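Surface-associated protein CshA (Streptococcus gordonii, PDB 5L2D) binds host fibronectin as a cell-wall-anchored streptococcal adhesin, of which this chain is the second non-repetitive domain. Local coordinates at residues G38-K46 with V55-K63; D166-I174 with M201-F209. One frame throughout, in Å; residues are numbered along the deposited sequence.

Contact 1. Residues G38-K46 with V55-K63; sequences GFKVGTVFK and VTLTVTELK
Four backbone hydrogen bonds tie Phe45, Thr43 and Gly42 to Leu57 and Val59 along one antiparallel hairpin. Phe45 and Leu57 form a hydrogen-bonded pair: Phe45 N reaches Leu57 O at 2.7 Å, and Leu57 N returns to Phe45 O. Val59 N donates to Thr43 O (2.9 Å); beyond it, where Thr43 N turns back to Lys40 O, Gly42 N takes up Val59 O in a more bent bond (149°). That last donor lies in a type II turn from Lys40 to Thr43, where glycine suits the positive phi of Gly42. The turn is braced from within, as Lys40 N donates to Thr43 OG1 at 3.0 Å; the same hydroxyl also bonds Asn32 O.

Side-chain contacts divide between the two faces. On the partly exposed one, Val44 lies beside Thr58 with both side chains pointing the same way, CG2 to CG2 at 3.6 Å, while the aliphatic part of Lys46 lays its CG against Thr56 OG1. Beta-branched residues suit such extended backbone. On the buried face, chi1 of 166° swings the Phe45 ring away from its own backbone N and brings CE2 obliquely to Val55 CG2 at 4.0 Å. Farther on, Val59 packs against the turn, its CG2 4.1 Å from Phe39 CD2, and Leu62 CD1 packs on Phe39 O.

Met30 touches both phenylalanines, and Phe282 of the second subunit packs on Val55. The chemistry thus implies a hairpin whose pairing rests on main-chain bonds, while the apolar side chains of Phe45, Val55 and Leu57 are buried against residues of their own chain and of the second subunit.

Contact 2. Residues D166-I174 with M201-F209; sequences DANPAEYGI and MTEDMVKAF
The Phe209 ring takes Pro169 over one face: Pro169 CD stands 4.3 Å from the ring centroid, 27° off the normal, a CH-pi contact. Asn168 approaches the same ring obliquely, CB to Phe209 CZ at 3.6 Å, its amide plane turned 32° from the ring. The Tyr172 ring carries Ala170 CA on one face, near the rim, while Met201 SD comes in obliquely, 3.5 Å from Tyr172 CE1, as a Met-aromatic contact. Extended through chi1 and chi2 and bent only at chi3 (-54°), Met201 also brings its CE to 3.6 Å from Glu171 O.

Pro169 also packs along the helix: its CG meets Met205 O at 3.5 Å and its CB packs on Val206 CG2. The compact, rigid proline ring suits a place against the side of a helix. Ala170, small enough for a buried spot, touches Val206 CG1. The type II turn from Asn168 to Glu171 that presents Pro169 is clasped by a hydrogen bond from Asn168 N to Glu171 OE1, and Thr202 N-caps the helix by accepting from Met205 N at 2.8 Å.

No hydrogen bond crosses; a proline-bearing type II turn leading into strand 172-177, an outer strand of its sheet within this chain, docks by apolar contact on the N-capped helix 203-210.

How the contacts relate
Contact 1 precedes contact 2 along the chain, and the two lie on opposite sides of its centre, with their own centres 29 Å apart and nearest atoms about 9 Å apart, so neither touches the other. The hairpin of contact 1 is part of one antiparallel sheet, while strand 172-177 of contact 2 is in another; helix 203-210 lies outside both. Main-chain bonds join 38-46 to 55-63, whereas 166-174 meets 201-209 without any. What they share is the second subunit. Near contact 1 its Glu265 bonds Thr60 and its Met280 packs on Leu57; near contact 2 one of its strands pairs with Tyr172 and Ile174, extending the sheet across the interface.

Contact 1. Residues G38-K46 with V55-K63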
loop_
_atom_site.group_PDB
_atom_site.type_symbol
_atom_site.label_atom_id
_atom_site.label_comp_id
_atom_site.label_asym_id
_atom_site.label_seq_id
_atom_site.Cartn_x
_atom_site.Cartn_y
_atom_site.Cartn_z
ATOM N N GLY A 38 8.186 2.176 -15.697
ATOM C CA GLY A 38 7.388 1.965 -14.511
ATOM C C GLY A 38 5.904 2.056 -14.804
ATOM O O GLY A 38 5.467 1.953 -15.945
ATOM N N PHE A 39 5.134 2.284 -13.751
ATOM C CA PHE A 39 3.686 2.132 -13.785
ATOM C C PHE A 39 3.040 3.480 -13.872
ATOM O O PHE A 39 3.447 4.409 -13.199
ATOM C CB PHE A 39 3.201 1.460 -12.504
ATOM C CG PHE A 39 3.544 -0.004 -12.396
ATOM C CD1 PHE A 39 4.682 -0.536 -12.984
ATOM C CD2 PHE A 39 2.744 -0.840 -11.667
ATOM C CE1 PHE A 39 4.989 -1.880 -12.871
ATOM C CE2 PHE A 39 3.047 -2.177 -11.542
ATOM C CZ PHE A 39 4.168 -2.703 -12.148
ATOM N N LYS A 40 2.024 3.577 -14.704
ATOM C CA LYS A 40 1.214 4.780 -14.795
ATOM C C LYS A 40 -0.208 4.330 -14.854
ATOM O O LYS A 40 -0.491 3.110 -14.864
ATOM C CB LYS A 40 1.543 5.591 -16.057
ATOM C CG LYS A 40 1.370 4.845 -17.377
ATOM C CD LYS A 40 1.776 5.710 -18.568
ATOM C CE LYS A 40 2.211 4.895 -19.790
ATOM N NZ LYS A 40 1.062 4.218 -20.416
ATOM N N VAL A 41 -1.113 5.302 -14.906
ATOM C CA VAL A 41 -2.500 4.943 -15.000
ATOM C C VAL A 41 -2.640 4.348 -16.379
ATOM O O VAL A 41 -2.212 4.961 -17.366
ATOM C CB VAL A 41 -3.451 6.142 -14.869
ATOM C CG1 VAL A 41 -4.893 5.655 -14.874
ATOM C CG2 VAL A 41 -3.178 6.919 -13.590
ATOM N N GLY A 42 -3.191 3.135 -16.432
ATOM C CA GLY A 42 -3.528 2.495 -17.681
ATOM C C GLY A 42 -2.627 1.328 -17.942
ATOM O O GLY A 42 -2.976 0.450 -18.755
ATOM N N THR A 43 -1.472 1.337 -17.273
ATOM C CA THR A 43 -0.563 0.202 -17.216
ATOM C C THR A 43 -1.225 -1.083 -16.676
ATOM O O THR A 43 -1.944 -1.032 -15.691
ATOM C CB THR A 43 0.605 0.560 -16.299
ATOM O OG1 THR A 43 1.407 1.603 -16.899
ATOM C CG2 THR A 43 1.453 -0.648 -16.021
ATOM N N VAL A 44 -0.931 -2.220 -17.321
ATOM C CA VAL A 44 -1.686 -3.475 -17.205
ATOM C C VAL A 44 -0.772 -4.662 -17.068
ATOM O O VAL A 44 0.082 -4.888 -17.924
ATOM C CB VAL A 44 -2.484 -3.827 -18.517
ATOM C CG1 VAL A 44 -2.831 -5.304 -18.588
ATOM C CG2 VAL A 44 -3.782 -3.047 -18.659
ATOM N N PHE A 45 -1.036 -5.485 -16.062
ATOM C CA PHE A 45 -0.419 -6.805 -15.924
ATOM C C PHE A 45 -1.456 -7.880 -16.240
ATOM O O PHE A 45 -2.515 -7.884 -15.638
ATOM C CB PHE A 45 0.076 -6.989 -14.470
ATOM C CG PHE A 45 0.423 -8.414 -14.104
ATOM C CD1 PHE A 45 1.678 -8.929 -14.374
ATOM C CD2 PHE A 45 -0.499 -9.231 -13.465
ATOM C CE1 PHE A 45 2.003 -10.235 -14.031
ATOM C CE2 PHE A 45 -0.181 -10.542 -13.103
ATOM C CZ PHE A 45 1.073 -11.045 -13.398
ATOM N N LYS A 46 -1.149 -8.825 -17.126
ATOM C CA LYS A 46 -2.135 -9.853 -17.507
ATOM C C LYS A 46 -1.447 -11.184 -17.716
ATOM O O LYS A 46 -0.504 -11.275 -18.518
ATOM C CB LYS A 46 -2.893 -9.396 -18.735
ATOM C CG LYS A 46 -4.097 -10.241 -19.051
ATOM C CD LYS A 46 -3.924 -10.959 -20.400
ATOM C CE LYS A 46 -5.251 -11.350 -21.074
ATOM N NZ LYS A 46 -6.129 -10.198 -21.448
ATOM N N VAL A 55 -5.719 -13.376 -14.757
ATOM C CA VAL A 55 -5.909 -12.230 -13.867
ATOM C C VAL A 55 -5.417 -11.064 -14.615
ATOM O O VAL A 55 -4.462 -11.165 -15.365
ATOM C CB VAL A 55 -5.123 -12.321 -12.539
ATOM C CG1 VAL A 55 -5.559 -13.523 -11.723
ATOM C CG2 VAL A 55 -3.656 -12.471 -12.779
ATOM N N THR A 56 -6.095 -9.951 -14.427
ATOM C CA THR A 56 -5.714 -8.718 -15.080
ATOM C C THR A 56 -5.708 -7.630 -14.007
ATOM O O THR A 56 -6.719 -7.374 -13.344
ATOM C CB THR A 56 -6.689 -8.358 -16.216
ATOM O OG1 THR A 56 -6.770 -9.424 -17.184
ATOM C CG2 THR A 56 -6.238 -7.087 -16.905
ATOM N N LEU A 57 -4.548 -7.026 -13.820
ATOM C CA LEU A 57 -4.367 -5.905 -12.918
ATOM C C LEU A 57 -4.089 -4.696 -13.742
ATOM O O LEU A 57 -3.116 -4.707 -14.514
ATOM C CB LEU A 57 -3.170 -6.119 -11.987
ATOM C CG LEU A 57 -3.469 -6.934 -10.727
ATOM C CD1 LEU A 57 -2.195 -7.225 -9.969
ATOM C CD2 LEU A 57 -4.405 -6.197 -9.794
ATOM N N THR A 58 -4.891 -3.644 -13.548
ATOM C CA THR A 58 -4.731 -2.400 -14.295
ATOM C C THR A 58 -4.701 -1.231 -13.328
ATOM O O THR A 58 -5.610 -1.104 -12.493
ATOM C CB THR A 58 -5.893 -2.155 -15.280
ATOM O OG1 THR A 58 -6.249 -3.365 -15.987
ATOM C CG2 THR A 58 -5.525 -1.029 -16.254
ATOM N N VAL A 59 -3.702 -0.357 -13.456
ATOM C CA VAL A 59 -3.557 0.755 -12.512
ATOM C C VAL A 59 -4.607 1.784 -12.782
ATOM O O VAL A 59 -4.673 2.328 -13.890
ATOM C CB VAL A 59 -2.228 1.501 -12.668
ATOM C CG1 VAL A 59 -2.135 2.643 -11.673
ATOM C CG2 VAL A 59 -1.072 0.580 -12.449
ATOM N N THR A 60 -5.416 2.093 -11.784
ATOM C CA THR A 60 -6.442 3.123 -12.003
ATOM C C THR A 60 -6.079 4.442 -11.409
ATOM O O THR A 60 -6.732 5.415 -11.695
ATOM C CB THR A 60 -7.808 2.754 -11.408
ATOM O OG1 THR A 60 -7.737 2.739 -9.984
ATOM C CG2 THR A 60 -8.230 1.400 -11.881
ATOM N N GLU A 61 -5.085 4.472 -10.535
ATOM C CA GLU A 61 -4.787 5.690 -9.813
ATOM C C GLU A 61 -3.405 5.683 -9.169
ATOM O O GLU A 61 -2.916 4.656 -8.688
ATOM C CB GLU A 61 -5.853 5.960 -8.752
ATOM C CG GLU A 61 -5.771 7.390 -8.254
ATOM C CD GLU A 61 -7.026 7.876 -7.549
ATOM O OE1 GLU A 61 -7.363 7.310 -6.485
ATOM O OE2 GLU A 61 -7.649 8.855 -8.038
ATOM N N LEU A 62 -2.781 6.850 -9.181
ATOM C CA LEU A 62 -1.537 7.091 -8.451
ATOM C C LEU A 62 -1.663 8.314 -7.526
ATOM O O LEU A 62 -1.236 9.396 -7.871
ATOM C CB LEU A 62 -0.384 7.284 -9.437
ATOM C CG LEU A 62 0.029 6.031 -10.202
ATOM C CD1 LEU A 62 0.945 6.355 -11.383
ATOM C CD2 LEU A 62 0.713 5.039 -9.284
ATOM N N LYS A 63 -2.266 8.143 -6.361
ATOM C CA LYS A 63 -2.328 9.213 -5.402
ATOM C C LYS A 63 -2.082 8.655 -4.021
ATOM O O LYS A 63 -2.292 7.461 -3.783
ATOM C CB LYS A 63 -3.690 9.863 -5.423
ATOM C CG LYS A 63 -4.053 10.612 -6.689
ATOM C CD LYS A 63 -5.456 11.211 -6.514
ATOM C CE LYS A 63 -5.805 12.228 -7.602
ATOM N NZ LYS A 63 -4.838 13.366 -7.678
#

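Contact 2. Residues D166-I174 with M201-F209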
loop_
_atom_site.group_PDB
_atom_site.type_symbol
_atom_site.label_atom_id
_atom_site.label_comp_id
_atom_site.label_asym_id
_atom_site.label_seq_id
_atom_site.Cartn_x
_atom_site.Cartn_y
_atom_site.Cartn_z
ATOM N N ASP A 166 10.649 -3.874 5.769
ATOM C CA ASP A 166 10.368 -3.822 7.209
ATOM C C ASP A 166 9.996 -2.405 7.530
ATOM O O ASP A 166 10.236 -1.506 6.716
ATOM C CB ASP A 166 11.616 -4.173 8.033
ATOM C CG ASP A 166 11.731 -5.639 8.314
ATOM O OD1 ASP A 166 10.743 -6.209 8.842
ATOM O OD2 ASP A 166 12.811 -6.200 8.025
ATOM N N ALA A 167 9.446 -2.190 8.724
ATOM C CA ALA A 167 8.981 -0.858 9.087
ATOM C C ALA A 167 9.090 -0.603 10.563
ATOM O O ALA A 167 8.748 -1.441 11.368
ATOM C CB ALA A 167 7.535 -0.658 8.630
ATOM N N ASN A 168 9.572 0.575 10.900
ATOM C CA ASN A 168 9.568 1.033 12.256
ATOM C C ASN A 168 8.421 1.992 12.343
ATOM O O ASN A 168 7.798 2.331 11.336
ATOM C CB ASN A 168 10.830 1.844 12.564
ATOM C CG ASN A 168 12.084 1.202 12.053
ATOM O OD1 ASN A 168 12.277 -0.007 12.181
ATOM N ND2 ASN A 168 12.948 2.012 11.460
ATOM N N PRO A 169 8.178 2.505 13.539
ATOM C CA PRO A 169 7.153 3.508 13.614
ATOM C C PRO A 169 7.365 4.607 12.601
ATOM O O PRO A 169 8.476 4.805 12.134
ATOM C CB PRO A 169 7.276 4.012 15.051
ATOM C CG PRO A 169 7.678 2.780 15.809
ATOM C CD PRO A 169 8.610 2.048 14.873
ATOM N N ALA A 170 6.264 5.264 12.248
ATOM C CA ALA A 170 6.211 6.286 11.220
ATOM C C ALA A 170 6.738 5.854 9.844
ATOM O O ALA A 170 7.063 6.709 9.014
ATOM C CB ALA A 170 6.940 7.519 11.702
ATOM N N GLU A 171 6.863 4.546 9.617
ATOM C CA GLU A 171 7.078 4.000 8.273
ATOM C C GLU A 171 5.767 3.280 7.904
ATOM O O GLU A 171 5.543 2.102 8.245
ATOM C CB GLU A 171 8.308 3.078 8.227
ATOM C CG GLU A 171 9.654 3.822 8.328
ATOM C CD GLU A 171 10.871 2.936 8.065
ATOM O OE1 GLU A 171 10.860 1.741 8.426
ATOM O OE2 GLU A 171 11.861 3.439 7.510
ATOM N N TYR A 172 4.888 4.044 7.249
ATOM C CA TYR A 172 3.438 3.752 7.202
ATOM C C TYR A 172 3.038 2.922 5.964
ATOM O O TYR A 172 3.254 3.362 4.845
ATOM C CB TYR A 172 2.678 5.065 7.174
ATOM C CG TYR A 172 2.728 5.900 8.434
ATOM C CD1 TYR A 172 2.183 5.424 9.616
ATOM C CD2 TYR A 172 3.278 7.192 8.431
ATOM C CE1 TYR A 172 2.204 6.182 10.774
ATOM C CE2 TYR A 172 3.293 7.967 9.590
ATOM C CZ TYR A 172 2.760 7.445 10.755
ATOM O OH TYR A 172 2.729 8.161 11.912
ATOM N N GLY A 173 2.478 1.725 6.155
ATOM C CA GLY A 173 2.073 0.875 5.026
ATOM C C GLY A 173 0.632 0.409 5.157
ATOM O O GLY A 173 0.342 -0.418 6.013
ATOM N N ILE A 174 -0.263 0.939 4.309
ATOM C CA ILE A 174 -1.715 0.650 4.388
ATOM C C ILE A 174 -2.268 -0.082 3.158
ATOM O O ILE A 174 -1.938 0.264 2.006
ATOM C CB ILE A 174 -2.526 1.952 4.524
ATOM C CG1 ILE A 174 -1.948 2.818 5.641
ATOM C CG2 ILE A 174 -3.999 1.626 4.755
ATOM C CD1 ILE A 174 -2.635 4.159 5.845
ATOM N N MET A 201 0.912 -0.660 14.806
ATOM C CA MET A 201 1.570 0.604 15.106
ATOM C C MET A 201 0.618 1.589 15.771
ATOM O O MET A 201 -0.501 1.721 15.293
ATOM C CB MET A 201 2.092 1.195 13.797
ATOM C CG MET A 201 2.847 2.494 13.930
ATOM S SD MET A 201 3.259 3.192 12.324
ATOM C CE MET A 201 4.099 1.790 11.568
ATOM N N THR A 202 1.070 2.286 16.837
ATOM C CA THR A 202 0.255 3.293 17.606
ATOM C C THR A 202 0.950 4.634 17.759
ATOM O O THR A 202 2.138 4.717 17.460
ATOM C CB THR A 202 -0.037 2.842 19.049
ATOM O OG1 THR A 202 1.100 3.123 19.882
ATOM C CG2 THR A 202 -0.384 1.331 19.117
ATOM N N GLU A 203 0.241 5.665 18.246
ATOM C CA GLU A 203 0.867 6.989 18.559
ATOM C C GLU A 203 1.787 6.884 19.818
ATOM O O GLU A 203 2.832 7.562 19.865
ATOM C CB GLU A 203 -0.152 8.176 18.649
ATOM N N ASP A 204 1.443 6.057 20.783
ATOM C CA ASP A 204 2.314 5.938 21.925
ATOM C C ASP A 204 3.616 5.400 21.390
ATOM O O ASP A 204 4.679 5.776 21.824
ATOM C CB ASP A 204 1.733 4.976 22.953
ATOM N N MET A 205 3.501 4.506 20.431
ATOM C CA MET A 205 4.624 3.850 19.809
ATOM C C MET A 205 5.430 4.746 18.908
ATOM O O MET A 205 6.595 4.514 18.699
ATOM C CB MET A 205 4.091 2.696 18.986
ATOM C CG MET A 205 5.038 1.549 18.815
ATOM S SD MET A 205 4.191 0.113 18.173
ATOM C CE MET A 205 3.115 -0.319 19.517
ATOM N N VAL A 206 4.803 5.766 18.360
ATOM C CA VAL A 206 5.485 6.658 17.450
ATOM C C VAL A 206 6.075 7.801 18.188
ATOM O O VAL A 206 7.080 8.341 17.788
ATOM C CB VAL A 206 4.515 7.264 16.439
ATOM C CG1 VAL A 206 5.247 8.167 15.481
ATOM C CG2 VAL A 206 3.779 6.188 15.682
ATOM N N LYS A 207 5.434 8.193 19.269
ATOM C CA LYS A 207 5.943 9.305 20.031
ATOM C C LYS A 207 7.319 8.923 20.518
ATOM O O LYS A 207 8.259 9.689 20.401
ATOM C CB LYS A 207 5.019 9.634 21.191
ATOM N N ALA A 208 7.447 7.721 21.045
ATOM C CA ALA A 208 8.729 7.270 21.519
ATOM C C ALA A 208 9.746 7.431 20.418
ATOM O O ALA A 208 10.466 8.407 20.374
ATOM C CB ALA A 208 8.644 5.826 21.936
ATOM N N PHE A 209 9.779 6.453 19.537
ATOM C CA PHE A 209 10.678 6.440 18.408
ATOM C C PHE A 209 11.008 7.817 17.853
ATOM O O PHE A 209 12.048 7.986 17.244
ATOM C CB PHE A 209 10.072 5.579 17.313
ATOM C CG PHE A 209 11.041 5.149 16.262
ATOM C CD1 PHE A 209 11.657 3.930 16.336
ATOM C CD2 PHE A 209 11.306 5.952 15.184
ATOM C CE1 PHE A 209 12.536 3.523 15.361
ATOM C CE2 PHE A 209 12.179 5.555 14.202
ATOM C CZ PHE A 209 12.796 4.337 14.290
#